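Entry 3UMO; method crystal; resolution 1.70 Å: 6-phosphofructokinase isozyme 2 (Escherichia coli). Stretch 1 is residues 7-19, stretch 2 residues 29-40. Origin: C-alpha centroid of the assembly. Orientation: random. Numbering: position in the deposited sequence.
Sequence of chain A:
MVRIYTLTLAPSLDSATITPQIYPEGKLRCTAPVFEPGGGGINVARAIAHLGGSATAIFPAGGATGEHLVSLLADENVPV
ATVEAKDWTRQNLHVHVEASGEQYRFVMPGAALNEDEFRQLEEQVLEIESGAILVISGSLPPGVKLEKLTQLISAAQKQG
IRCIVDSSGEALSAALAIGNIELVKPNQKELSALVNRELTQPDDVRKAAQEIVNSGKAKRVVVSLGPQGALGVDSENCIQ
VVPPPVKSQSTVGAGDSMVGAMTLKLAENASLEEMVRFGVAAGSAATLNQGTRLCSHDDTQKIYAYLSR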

ATOM      1  N   LEU A   7     -32.693  13.472  -8.554  1.00 21.32           N
ATOM      2  CA  LEU A   7     -33.196  12.418  -7.688  1.00 22.83           C
ATOM      3  C   LEU A   7     -32.052  11.527  -7.236  1.00 21.61           C
ATOM      4  O   LEU A   7     -31.321  10.975  -8.067  1.00 22.66           O
ATOM      5  CB  LEU A   7     -34.259  11.586  -8.411  1.00 22.47           C
ATOM      6  CG  LEU A   7     -34.794  10.406  -7.601  1.00 23.04           C
ATOM      7  CD1 LEU A   7     -35.498  10.903  -6.348  1.00 23.66           C
ATOM      8  CD2 LEU A   7     -35.732   9.552  -8.449  1.00 22.49           C
ATOM      9  N   THR A   8     -31.892  11.394  -5.921  1.00 19.84           N
ATOM     10  CA  THR A   8     -30.825  10.579  -5.343  1.00 16.98           C
ATOM     11  C   THR A   8     -31.442   9.561  -4.407  1.00 22.49           C
ATOM     12  O   THR A   8     -31.782   9.889  -3.270  1.00 22.36           O
ATOM     13  CB  THR A   8     -29.833  11.436  -4.539  1.00 23.44           C
ATOM     14  OG1 THR A   8     -29.363  12.502  -5.363  1.00 22.46           O
ATOM     15  CG2 THR A   8     -28.636  10.600  -4.081  1.00 23.99           C
ATOM     16  N   LEU A   9     -31.610   8.330  -4.882  1.00 19.02           N
ATOM     17  CA  LEU A   9     -32.238   7.307  -4.058  1.00 20.61           C
ATOM     18  C   LEU A   9     -31.303   6.821  -2.962  1.00 24.14           C
ATOM     19  O   LEU A   9     -31.754   6.313  -1.933  1.00 21.29           O
ATOM     20  CB  LEU A   9     -32.722   6.137  -4.916  1.00 21.81           C
ATOM     21  CG  LEU A   9     -33.817   6.472  -5.926  1.00 23.53           C
ATOM     22  CD1 LEU A   9     -34.091   5.269  -6.816  1.00 25.92           C
ATOM     23  CD2 LEU A   9     -35.088   6.942  -5.222  1.00 24.73           C
ATOM     24  N   ALA A  10     -30.000   7.003  -3.175  1.00 22.61           N
ATOM     25  CA  ALA A  10     -29.006   6.626  -2.172  1.00 22.09           C
ATOM     26  C   ALA A  10     -28.092   7.790  -1.821  1.00 21.92           C
ATOM     27  O   ALA A  10     -26.932   7.819  -2.238  1.00 23.08           O
ATOM     28  CB  ALA A  10     -28.177   5.438  -2.656  1.00 23.30           C
ATOM     29  N   PRO A  11     -28.610   8.764  -1.059  1.00 21.94           N
ATOM     30  CA  PRO A  11     -27.747   9.869  -0.624  1.00 17.78           C
ATOM     31  C   PRO A  11     -26.827   9.439   0.511  1.00 20.74           C
ATOM     32  O   PRO A  11     -26.966   8.347   1.063  1.00 23.26           O
ATOM     33  CB  PRO A  11     -28.746  10.899  -0.104  1.00 21.46           C
ATOM     34  CG  PRO A  11     -29.903  10.096   0.362  1.00 23.25           C
ATOM     35  CD  PRO A  11     -29.995   8.921  -0.583  1.00 21.00           C
ATOM     36  N   SER A  12     -25.893  10.307   0.873  1.00 23.91           N
ATOM     37  CA  SER A  12     -25.065  10.029   2.033  1.00 26.41           C
ATOM     38  C   SER A  12     -24.598  11.301   2.713  1.00 22.75           C
ATOM     39  O   SER A  12     -24.570  12.374   2.102  1.00 25.57           O
ATOM     40  CB  SER A  12     -23.861   9.158   1.652  1.00 29.81           C
ATOM     41  OG  SER A  12     -23.055   9.790   0.677  1.00 26.96           O
ATOM     42  N   LEU A  13     -24.253  11.172   3.991  1.00 22.26           N
ATOM     43  CA  LEU A  13     -23.556  12.230   4.707  1.00 23.57           C
ATOM     44  C   LEU A  13     -22.111  11.777   4.811  1.00 25.97           C
ATOM     45  O   LEU A  13     -21.783  10.905   5.616  1.00 28.07           O
ATOM     46  CB  LEU A  13     -24.136  12.437   6.107  1.00 26.16           C
ATOM     47  CG  LEU A  13     -23.448  13.538   6.922  1.00 26.02           C
ATOM     48  CD1 LEU A  13     -23.765  14.894   6.316  1.00 26.61           C
ATOM     49  CD2 LEU A  13     -23.880  13.490   8.384  1.00 26.32           C
ATOM     50  N   ASP A  14     -21.247  12.348   3.983  1.00 23.46           N
ATOM     51  CA  ASP A  14     -19.878  11.862   3.899  1.00 24.02           C
ATOM     52  C   ASP A  14     -18.976  12.526   4.929  1.00 25.94           C
ATOM     53  O   ASP A  14     -19.129  13.708   5.242  1.00 29.01           O
ATOM     54  CB  ASP A  14     -19.317  12.050   2.483  1.00 24.67           C
ATOM     55  CG  ASP A  14     -20.056  11.221   1.451  1.00 32.05           C
ATOM     56  OD1 ASP A  14     -20.705  10.226   1.841  1.00 29.53           O
ATOM     57  OD2 ASP A  14     -19.986  11.560   0.252  1.00 30.21           O
ATOM     58  N   SER A  15     -18.048  11.744   5.464  1.00 22.39           N
ATOM     59  CA  SER A  15     -17.056  12.261   6.396  1.00 23.36           C
ATOM     60  C   SER A  15     -15.729  12.370   5.673  1.00 21.86           C
ATOM     61  O   SER A  15     -15.284  11.411   5.051  1.00 22.46           O
ATOM     62  CB  SER A  15     -16.892  11.321   7.593  1.00 30.39           C
ATOM     63  OG  SER A  15     -18.030  11.338   8.431  1.00 35.50           O
ATOM     64  N   ALA A  16     -15.100  13.537   5.744  1.00 19.54           N
ATOM     65  CA  ALA A  16     -13.751  13.692   5.215  1.00 21.36           C
ATOM     66  C   ALA A  16     -12.797  13.855   6.389  1.00 23.53           C
ATOM     67  O   ALA A  16     -12.946  14.770   7.205  1.00 24.16           O
ATOM     68  CB  ALA A  16     -13.661  14.897   4.292  1.00 23.49           C
ATOM     69  N   THR A  17     -11.823  12.958   6.479  1.00 19.39           N
ATOM     70  CA  THR A  17     -10.879  12.993   7.585  1.00 20.77           C
ATOM     71  C   THR A  17      -9.435  12.918   7.102  1.00 21.22           C
ATOM     72  O   THR A  17      -9.172  12.597   5.932  1.00 21.33           O
ATOM     73  CB  THR A  17     -11.155  11.854   8.587  1.00 24.37           C
ATOM     74  OG1 THR A  17     -10.295  11.998   9.722  1.00 24.53           O
ATOM     75  CG2 THR A  17     -10.921  10.490   7.940  1.00 21.02           C
ATOM     76  N   ILE A  18      -8.508  13.211   8.009  1.00 18.28           N
ATOM     77  CA  ILE A  18      -7.087  13.255   7.696  1.00 18.35           C
ATOM     78  C   ILE A  18      -6.322  12.344   8.653  1.00 17.20           C
ATOM     79  O   ILE A  18      -6.642  12.273   9.842  1.00 20.93           O
ATOM     80  CB  ILE A  18      -6.551  14.703   7.820  1.00 21.34           C
ATOM     81  CG1 ILE A  18      -7.269  15.624   6.827  1.00 24.21           C
ATOM     82  CG2 ILE A  18      -5.064  14.753   7.573  1.00 25.94           C
ATOM     83  CD1 ILE A  18      -7.038  17.113   7.097  1.00 27.38           C
ATOM     84  N   THR A  19      -5.320  11.642   8.131  1.00 22.21           N
ATOM     85  CA  THR A  19      -4.452  10.809   8.965  1.00 28.50           C
ATOM     86  C   THR A  19      -3.021  10.884   8.405  1.00 26.25           C
ATOM     87  O   THR A  19      -2.836  11.128   7.215  1.00 19.93           O
ATOM     88  CB  THR A  19      -5.002   9.353   9.052  1.00 21.61           C
ATOM     89  OG1 THR A  19      -4.419   8.668  10.173  1.00 25.19           O
ATOM     90  CG2 THR A  19      -4.725   8.584   7.768  1.00 23.02           C
ATOM     91  N   ARG A  29      -5.248   6.986  13.635  1.00 17.85           N
ATOM     92  CA  ARG A  29      -5.879   8.128  14.293  1.00 19.46           C
ATOM     93  C   ARG A  29      -6.249   9.155  13.238  1.00 24.71           C
ATOM     94  O   ARG A  29      -5.377   9.718  12.567  1.00 23.04           O
ATOM     95  CB  ARG A  29      -4.951   8.763  15.336  1.00 27.87           C
ATOM     96  CG  ARG A  29      -4.800   7.956  16.623  1.00 43.31           C
ATOM     97  CD  ARG A  29      -4.088   8.763  17.717  1.00 56.72           C
ATOM     98  NE  ARG A  29      -5.009   9.567  18.525  1.00 67.64           N
ATOM     99  CZ  ARG A  29      -5.058  10.896  18.518  1.00 74.70           C
ATOM    100  NH1 ARG A  29      -4.236  11.592  17.743  1.00 75.92           N
ATOM    101  NH2 ARG A  29      -5.929  11.534  19.292  1.00 72.92           N
ATOM    102  N   CYS A  30      -7.548   9.384  13.095  1.00 22.73           N
ATOM    103  CA  CYS A  30      -8.071  10.289  12.085  1.00 20.01           C
ATOM    104  C   CYS A  30      -8.618  11.542  12.736  1.00 22.66           C
ATOM    105  O   CYS A  30      -9.167  11.490  13.839  1.00 24.56           O
ATOM    106  CB  CYS A  30      -9.166   9.595  11.291  1.00 20.43           C
ATOM    107  SG  CYS A  30      -8.522   8.238  10.319  1.00 23.62           S
ATOM    108  N   THR A  31      -8.463  12.675  12.058  1.00 25.52           N
ATOM    109  CA  THR A  31      -8.980  13.935  12.579  1.00 24.07           C
ATOM    110  C   THR A  31     -10.506  13.961  12.616  1.00 25.02           C
ATOM    111  O   THR A  31     -11.170  13.177  11.925  1.00 22.84           O
ATOM    112  CB  THR A  31      -8.476  15.136  11.763  1.00 25.19           C
ATOM    113  OG1 THR A  31      -8.809  14.949  10.380  1.00 23.96           O
ATOM    114  CG2 THR A  31      -6.969  15.284  11.909  1.00 23.54           C
ATOM    115  N   ALA A  32     -11.055  14.863  13.427  1.00 27.21           N
ATOM    116  CA  ALA A  32     -12.497  15.057  13.500  1.00 20.97           C
ATOM    117  C   ALA A  32     -12.993  15.361  12.091  1.00 22.99           C
ATOM    118  O   ALA A  32     -12.497  16.282  11.440  1.00 23.38           O
ATOM    119  CB  ALA A  32     -12.828  16.207  14.435  1.00 30.74           C
ATOM    120  N   PRO A  33     -13.961  14.578  11.612  1.00 22.81           N
ATOM    121  CA  PRO A  33     -14.328  14.672  10.194  1.00 25.12           C
ATOM    122  C   PRO A  33     -15.060  15.957   9.833  1.00 22.96           C
ATOM    123  O   PRO A  33     -15.790  16.528  10.655  1.00 27.18           O
ATOM    124  CB  PRO A  33     -15.261  13.477  10.002  1.00 25.73           C
ATOM    125  CG  PRO A  33     -15.859  13.250  11.360  1.00 27.57           C
ATOM    126  CD  PRO A  33     -14.762  13.573  12.334  1.00 25.63           C
ATOM    127  N   VAL A  34     -14.844  16.408   8.600  1.00 22.73           N
ATOM    128  CA  VAL A  34     -15.655  17.461   8.010  1.00 26.17           C
ATOM    129  C   VAL A  34     -16.763  16.768   7.232  1.00 26.41           C
ATOM    130  O   VAL A  34     -16.488  15.893   6.412  1.00 23.14           O
ATOM    131  CB  VAL A  34     -14.835  18.353   7.057  1.00 27.28           C
ATOM    132  CG1 VAL A  34     -15.759  19.292   6.282  1.00 34.45           C
ATOM    133  CG2 VAL A  34     -13.795  19.145   7.839  1.00 37.12           C
ATOM    134  N   PHE A  35     -18.013  17.137   7.494  1.00 24.74           N
ATOM    135  CA  PHE A  35     -19.128  16.482   6.817  1.00 21.42           C
ATOM    136  C   PHE A  35     -19.496  17.198   5.529  1.00 26.82           C
ATOM    137  O   PHE A  35     -19.436  18.424   5.445  1.00 27.39           O
ATOM    138  CB  PHE A  35     -20.346  16.376   7.738  1.00 22.09           C
ATOM    139  CG  PHE A  35     -20.075  15.606   8.997  1.00 29.78           C
ATOM    140  CD1 PHE A  35     -19.868  14.240   8.952  1.00 24.58           C
ATOM    141  CD2 PHE A  35     -20.008  16.250  10.227  1.00 36.85           C
ATOM    142  CE1 PHE A  35     -19.608  13.515  10.105  1.00 30.20           C
ATOM    143  CE2 PHE A  35     -19.744  15.532  11.389  1.00 40.07           C
ATOM    144  CZ  PHE A  35     -19.545  14.160  11.325  1.00 31.65           C
ATOM    145  N   GLU A  36     -19.864  16.420   4.519  1.00 23.14           N
ATOM    146  CA  GLU A  36     -20.270  16.994   3.241  1.00 27.21           C
ATOM    147  C   GLU A  36     -21.390  16.158   2.631  1.00 20.15           C
ATOM    148  O   GLU A  36     -21.507  14.960   2.915  1.00 24.53           O
ATOM    149  CB  GLU A  36     -19.081  17.078   2.278  1.00 33.47           C
ATOM    150  CG  GLU A  36     -18.699  15.752   1.644  1.00 44.08           C
ATOM    151  CD  GLU A  36     -17.276  15.746   1.108  1.00 58.82           C
ATOM    152  OE1 GLU A  36     -16.508  16.682   1.424  1.00 57.64           O
ATOM    153  OE2 GLU A  36     -16.926  14.796   0.375  1.00 65.17           O
ATOM    154  N   PRO A  37     -22.229  16.796   1.800  1.00 26.59           N
ATOM    155  CA  PRO A  37     -23.296  16.064   1.113  1.00 26.72           C
ATOM    156  C   PRO A  37     -22.736  15.053   0.124  1.00 25.93           C
ATOM    157  O   PRO A  37     -21.765  15.330  -0.582  1.00 31.19           O
ATOM    158  CB  PRO A  37     -24.051  17.170   0.366  1.00 27.12           C
ATOM    159  CG  PRO A  37     -23.756  18.418   1.134  1.00 31.01           C
ATOM    160  CD  PRO A  37     -22.333  18.251   1.578  1.00 25.83           C
ATOM    161  N   GLY A  38     -23.343  13.877   0.083  1.00 27.28           N
ATOM    162  CA  GLY A  38     -22.909  12.852  -0.843  1.00 26.51           C
ATOM    163  C   GLY A  38     -24.081  12.330  -1.638  1.00 23.33           C
ATOM    164  O   GLY A  38     -25.229  12.440  -1.207  1.00 23.08           O
ATOM    165  N   GLY A  39     -23.795  11.768  -2.805  1.00 20.27           N
ATOM    166  CA  GLY A  39     -24.844  11.198  -3.630  1.00 23.57           C
ATOM    167  C   GLY A  39     -24.845  11.820  -5.006  1.00 23.18           C
ATOM    168  O   GLY A  39     -24.563  13.012  -5.153  1.00 23.51           O
ATOM    169  N   GLY A  40     -25.170  11.007  -6.010  1.00 18.60           N
ATOM    170  CA  GLY A  40     -25.103  11.424  -7.399  1.00 21.53           C
ATOM    171  C   GLY A  40     -25.928  12.653  -7.716  1.00 19.34           C
ATOM    172  O   GLY A  40     -25.377  13.693  -8.084  1.00 20.17           O
TER
HETATM  173  O   HOH W   1     -26.194   8.258  -4.926  1.00 23.64           O

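The framework here is an antiparallel strand pair, 12-19 against 34-38, in which S12, D14 and A16 form hydrogen-bonded pairs with G38, E36 and V34. The pair at A16 is typical: A16 N to V34 O is 2.8 Å and V34 N to A16 O is 2.9 Å. The side chains then alternate between the two faces of the sheet.

On the face carrying S12, D14 and E36, the p rotamer of S12 turns its hydroxyl along its own strand, and OG donates to D14 OD1 at 2.7 Å. D14, at chi1 m, lays its carboxylate over G38, with OD2 3.4 Å from G38 CA. Glycine makes this possible: a CB on G38 would lie 2.2 Å from S12 OG and 2.3 Å from D14 OD2, clashing with both. D14 OD2 also comes within 4.5 Å of E36 OE2, a pairing of like charges; both carboxylates have hydrogen bonds elsewhere in the structure.

The other face, with L13, S15, F35 and P37, is less polar. L13 (t, p) brings CD1 to 4.0 Å from F35 CB, while S15, at m, sets OG 3.2 Å from F35 CE1. S15 CB also lies 3.6 Å from P33 CB.

Beyond the regular ladder, threonine hydroxyls take over some of the bonding to backbone. T17, in t, donates from OG1 to T31 O at 2.6 Å; T19, also t, donates from OG1 to R29 O at 2.8 Å. T31 answers from the p rotamer, its OG1 accepting from I18 N at 3.0 Å, while T31 N bonds I18 O at 2.9 Å.

At the opposite end, G39 has phi/psi 124/145, where a CB would jam against the preceding carbonyl and lie 2.8 Å from T8 CG2. Its backbone alone calls for glycine.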